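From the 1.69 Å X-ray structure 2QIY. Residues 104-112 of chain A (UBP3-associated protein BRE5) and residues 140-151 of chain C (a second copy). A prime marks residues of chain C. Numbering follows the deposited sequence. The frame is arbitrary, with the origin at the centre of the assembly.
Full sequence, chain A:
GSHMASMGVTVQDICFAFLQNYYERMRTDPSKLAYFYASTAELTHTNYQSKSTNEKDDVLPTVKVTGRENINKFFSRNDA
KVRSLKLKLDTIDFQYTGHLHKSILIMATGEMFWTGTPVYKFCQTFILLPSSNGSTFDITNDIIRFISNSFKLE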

# COMPACT_ATOMS: atom_id res chain seq x y z
N ILE A 104 7.87 -3.55 12.39
CA ILE A 104 7.00 -2.44 12.03
C ILE A 104 6.59 -2.53 10.56
O ILE A 104 7.44 -2.64 9.69
CB ILE A 104 7.67 -1.06 12.28
CG1 ILE A 104 8.24 -0.99 13.70
CG2 ILE A 104 6.66 0.08 12.03
CD1 ILE A 104 9.21 0.16 13.90
N LEU A 105 5.28 -2.49 10.33
CA LEU A 105 4.68 -2.41 8.99
C LEU A 105 4.43 -0.95 8.68
O LEU A 105 3.75 -0.27 9.46
CB LEU A 105 3.32 -3.12 9.01
CG LEU A 105 2.61 -3.73 7.78
CD1 LEU A 105 1.06 -3.74 7.84
CD2 LEU A 105 3.18 -3.41 6.38
N ILE A 106 4.97 -0.46 7.56
CA ILE A 106 4.78 0.92 7.15
C ILE A 106 4.15 0.97 5.75
O ILE A 106 4.59 0.27 4.85
CB ILE A 106 6.13 1.71 7.13
CG1 ILE A 106 6.83 1.63 8.49
CG2 ILE A 106 5.91 3.16 6.71
CD1 ILE A 106 8.26 2.25 8.51
N MET A 107 3.14 1.81 5.57
CA MET A 107 2.68 2.08 4.19
C MET A 107 2.78 3.56 3.91
O MET A 107 2.33 4.37 4.73
CB MET A 107 1.22 1.71 4.00
CG MET A 107 0.88 0.28 4.05
SD MET A 107 -0.92 0.28 3.86
CE MET A 107 -1.06 0.65 2.14
N ALA A 108 3.33 3.91 2.75
CA ALA A 108 3.46 5.30 2.35
C ALA A 108 2.74 5.49 1.02
O ALA A 108 2.68 4.56 0.21
CB ALA A 108 4.91 5.64 2.19
N THR A 109 2.16 6.66 0.79
CA THR A 109 1.62 6.90 -0.56
C THR A 109 2.03 8.29 -0.95
O THR A 109 2.28 9.14 -0.08
CB THR A 109 0.06 6.82 -0.68
OG1 THR A 109 -0.55 8.01 -0.15
CG2 THR A 109 -0.51 5.59 0.02
N GLY A 110 2.06 8.54 -2.24
CA GLY A 110 2.46 9.87 -2.71
C GLY A 110 2.52 9.91 -4.21
O GLY A 110 1.90 9.08 -4.89
N GLU A 111 3.30 10.86 -4.72
CA GLU A 111 3.50 11.02 -6.16
C GLU A 111 5.00 11.10 -6.40
O GLU A 111 5.69 11.90 -5.78
CB GLU A 111 2.74 12.24 -6.67
CG GLU A 111 1.22 12.04 -6.52
CD GLU A 111 0.34 13.03 -7.28
OE1 GLU A 111 0.84 13.88 -8.03
OE2 GLU A 111 -0.90 12.85 -7.15
N MET A 112 5.48 10.19 -7.24
CA MET A 112 6.90 9.99 -7.47
C MET A 112 7.25 10.45 -8.88
O MET A 112 6.46 10.31 -9.80
CB MET A 112 7.23 8.49 -7.29
CG MET A 112 8.67 8.15 -7.42
SD MET A 112 8.90 6.43 -6.95
CE MET A 112 8.69 6.54 -5.18
N THR C 140 -2.73 -10.81 10.71
CA THR C 140 -2.13 -10.12 11.84
C THR C 140 -2.17 -8.60 11.67
O THR C 140 -2.10 -7.84 12.65
CB THR C 140 -0.68 -10.55 12.11
OG1 THR C 140 0.14 -10.30 10.96
CG2 THR C 140 -0.65 -12.03 12.48
N ASN C 141 -2.27 -8.17 10.41
CA ASN C 141 -2.26 -6.76 10.07
C ASN C 141 -3.14 -6.50 8.88
O ASN C 141 -3.14 -7.27 7.90
CB ASN C 141 -0.83 -6.30 9.71
CG ASN C 141 0.12 -6.43 10.87
OD1 ASN C 141 0.34 -5.48 11.64
ND2 ASN C 141 0.68 -7.61 11.03
N ASP C 142 -3.87 -5.40 8.94
CA ASP C 142 -4.76 -5.02 7.87
C ASP C 142 -4.86 -3.50 7.92
O ASP C 142 -5.37 -2.95 8.91
CB ASP C 142 -6.12 -5.71 8.13
CG ASP C 142 -7.25 -5.24 7.20
OD1 ASP C 142 -7.06 -4.30 6.40
OD2 ASP C 142 -8.34 -5.86 7.30
N ILE C 143 -4.31 -2.84 6.90
CA ILE C 143 -4.34 -1.35 6.81
C ILE C 143 -4.95 -0.93 5.49
O ILE C 143 -4.51 -1.41 4.43
CB ILE C 143 -2.91 -0.71 6.89
CG1 ILE C 143 -2.13 -1.13 8.15
CG2 ILE C 143 -3.02 0.81 6.72
CD1 ILE C 143 -0.68 -0.67 8.16
N ILE C 144 -5.96 -0.05 5.54
CA ILE C 144 -6.43 0.58 4.31
C ILE C 144 -6.07 2.07 4.32
O ILE C 144 -6.10 2.72 5.38
CB ILE C 144 -7.96 0.38 4.06
CG1 ILE C 144 -8.33 0.72 2.62
CG2 ILE C 144 -8.83 1.20 5.08
CD1 ILE C 144 -9.71 0.20 2.21
N ARG C 145 -5.76 2.59 3.13
CA ARG C 145 -5.50 4.02 2.93
C ARG C 145 -6.20 4.46 1.66
O ARG C 145 -6.00 3.86 0.60
CB ARG C 145 -3.99 4.29 2.85
CG ARG C 145 -3.58 5.66 2.30
CD ARG C 145 -4.04 6.86 3.15
NE ARG C 145 -3.50 6.86 4.52
CZ ARG C 145 -3.64 7.87 5.38
NH1 ARG C 145 -4.30 8.96 5.01
NH2 ARG C 145 -3.12 7.79 6.61
N PHE C 146 -7.03 5.51 1.75
CA PHE C 146 -7.65 6.07 0.57
C PHE C 146 -6.75 7.11 -0.09
O PHE C 146 -6.00 7.83 0.59
CB PHE C 146 -9.05 6.62 0.90
CG PHE C 146 -9.98 5.55 1.42
CD1 PHE C 146 -10.60 4.67 0.53
CD2 PHE C 146 -10.11 5.34 2.79
CE1 PHE C 146 -11.40 3.65 0.97
CE2 PHE C 146 -10.93 4.30 3.26
CZ PHE C 146 -11.58 3.45 2.33
N ILE C 147 -6.83 7.15 -1.41
CA ILE C 147 -5.92 7.93 -2.25
C ILE C 147 -6.70 9.00 -2.99
O ILE C 147 -7.59 8.70 -3.77
CB ILE C 147 -5.25 7.03 -3.32
CG1 ILE C 147 -4.69 5.74 -2.70
CG2 ILE C 147 -4.23 7.83 -4.16
CD1 ILE C 147 -3.31 5.81 -2.16
N SER C 148 -6.32 10.25 -2.76
CA SER C 148 -7.03 11.36 -3.36
C SER C 148 -6.49 11.60 -4.77
O SER C 148 -5.36 11.24 -5.06
CB SER C 148 -6.82 12.59 -2.50
OG SER C 148 -5.44 12.76 -2.26
N ASN C 149 -7.30 12.19 -5.64
CA ASN C 149 -6.89 12.41 -7.03
C ASN C 149 -5.75 13.41 -7.15
O ASN C 149 -5.65 14.35 -6.36
CB ASN C 149 -8.06 12.87 -7.90
CG ASN C 149 -8.66 11.73 -8.69
OD1 ASN C 149 -9.43 10.92 -8.15
ND2 ASN C 149 -8.33 11.66 -9.98
N SER C 150 -4.92 13.22 -8.17
CA SER C 150 -3.76 14.10 -8.42
C SER C 150 -4.22 15.50 -8.77
O SER C 150 -3.47 16.47 -8.60
CB SER C 150 -2.91 13.53 -9.56
OG SER C 150 -2.54 12.19 -9.29
N PHE C 151 -5.46 15.60 -9.25
CA PHE C 151 -5.99 16.83 -9.83
C PHE C 151 -7.30 17.25 -9.16
O PHE C 151 -7.64 18.43 -9.10
CB PHE C 151 -6.18 16.66 -11.34
CG PHE C 151 -4.90 16.27 -12.07
CD1 PHE C 151 -3.70 16.94 -11.81
CD2 PHE C 151 -4.91 15.25 -13.01
CE1 PHE C 151 -2.51 16.58 -12.45
CE2 PHE C 151 -3.73 14.88 -13.67
CZ PHE C 151 -2.53 15.56 -13.38
O HOH W 1 -0.35 16.01 -8.98

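A strand segment of chain A, residues 104-112, packs against the strand of chain C that includes residues 140-146 through side chains, the two running in nearly the same direction (18° between axes) with a closest axial approach of 9.0 Å. That spacing is too wide for backbone pairing, and strand alternation sets the pattern: Leu105, Met107, Thr109 and Glu111 point toward chain C, whereas Ile104, Ile106 and Ala108 point away and make no contact. Leu105 (chi1 t) places CD1 3.7 Å from CB of Asn141′ and 3.5 Å from CD1 of Ile143′, so one methyl touches two successive inward-pointing residues. Met107 follows, its SD 3.6 Å from CG2 of Ile143′; Ile143′ is thus shared between Leu105 and Met107. At Thr109, CG2 lies 3.8 Å from CG of Arg145′, an aliphatic part of that side chain, and 3.6 Å from CD1 of Ile147′, whose CB points sideways but whose end comes nearer. Thr109 OG1 is hydrogen-bonded elsewhere in the structure. Gly110 adds no side chain. Glu111 closes the contact with polar links to the loop beyond the strand: Ser150′ OG donates a hydrogen bond to Glu111 OE2 (2.8 Å), while water 1 donates to Glu111 OE1 (2.6 Å) and to Ser150′ O (3.2 Å), bridging the same two residues a second time.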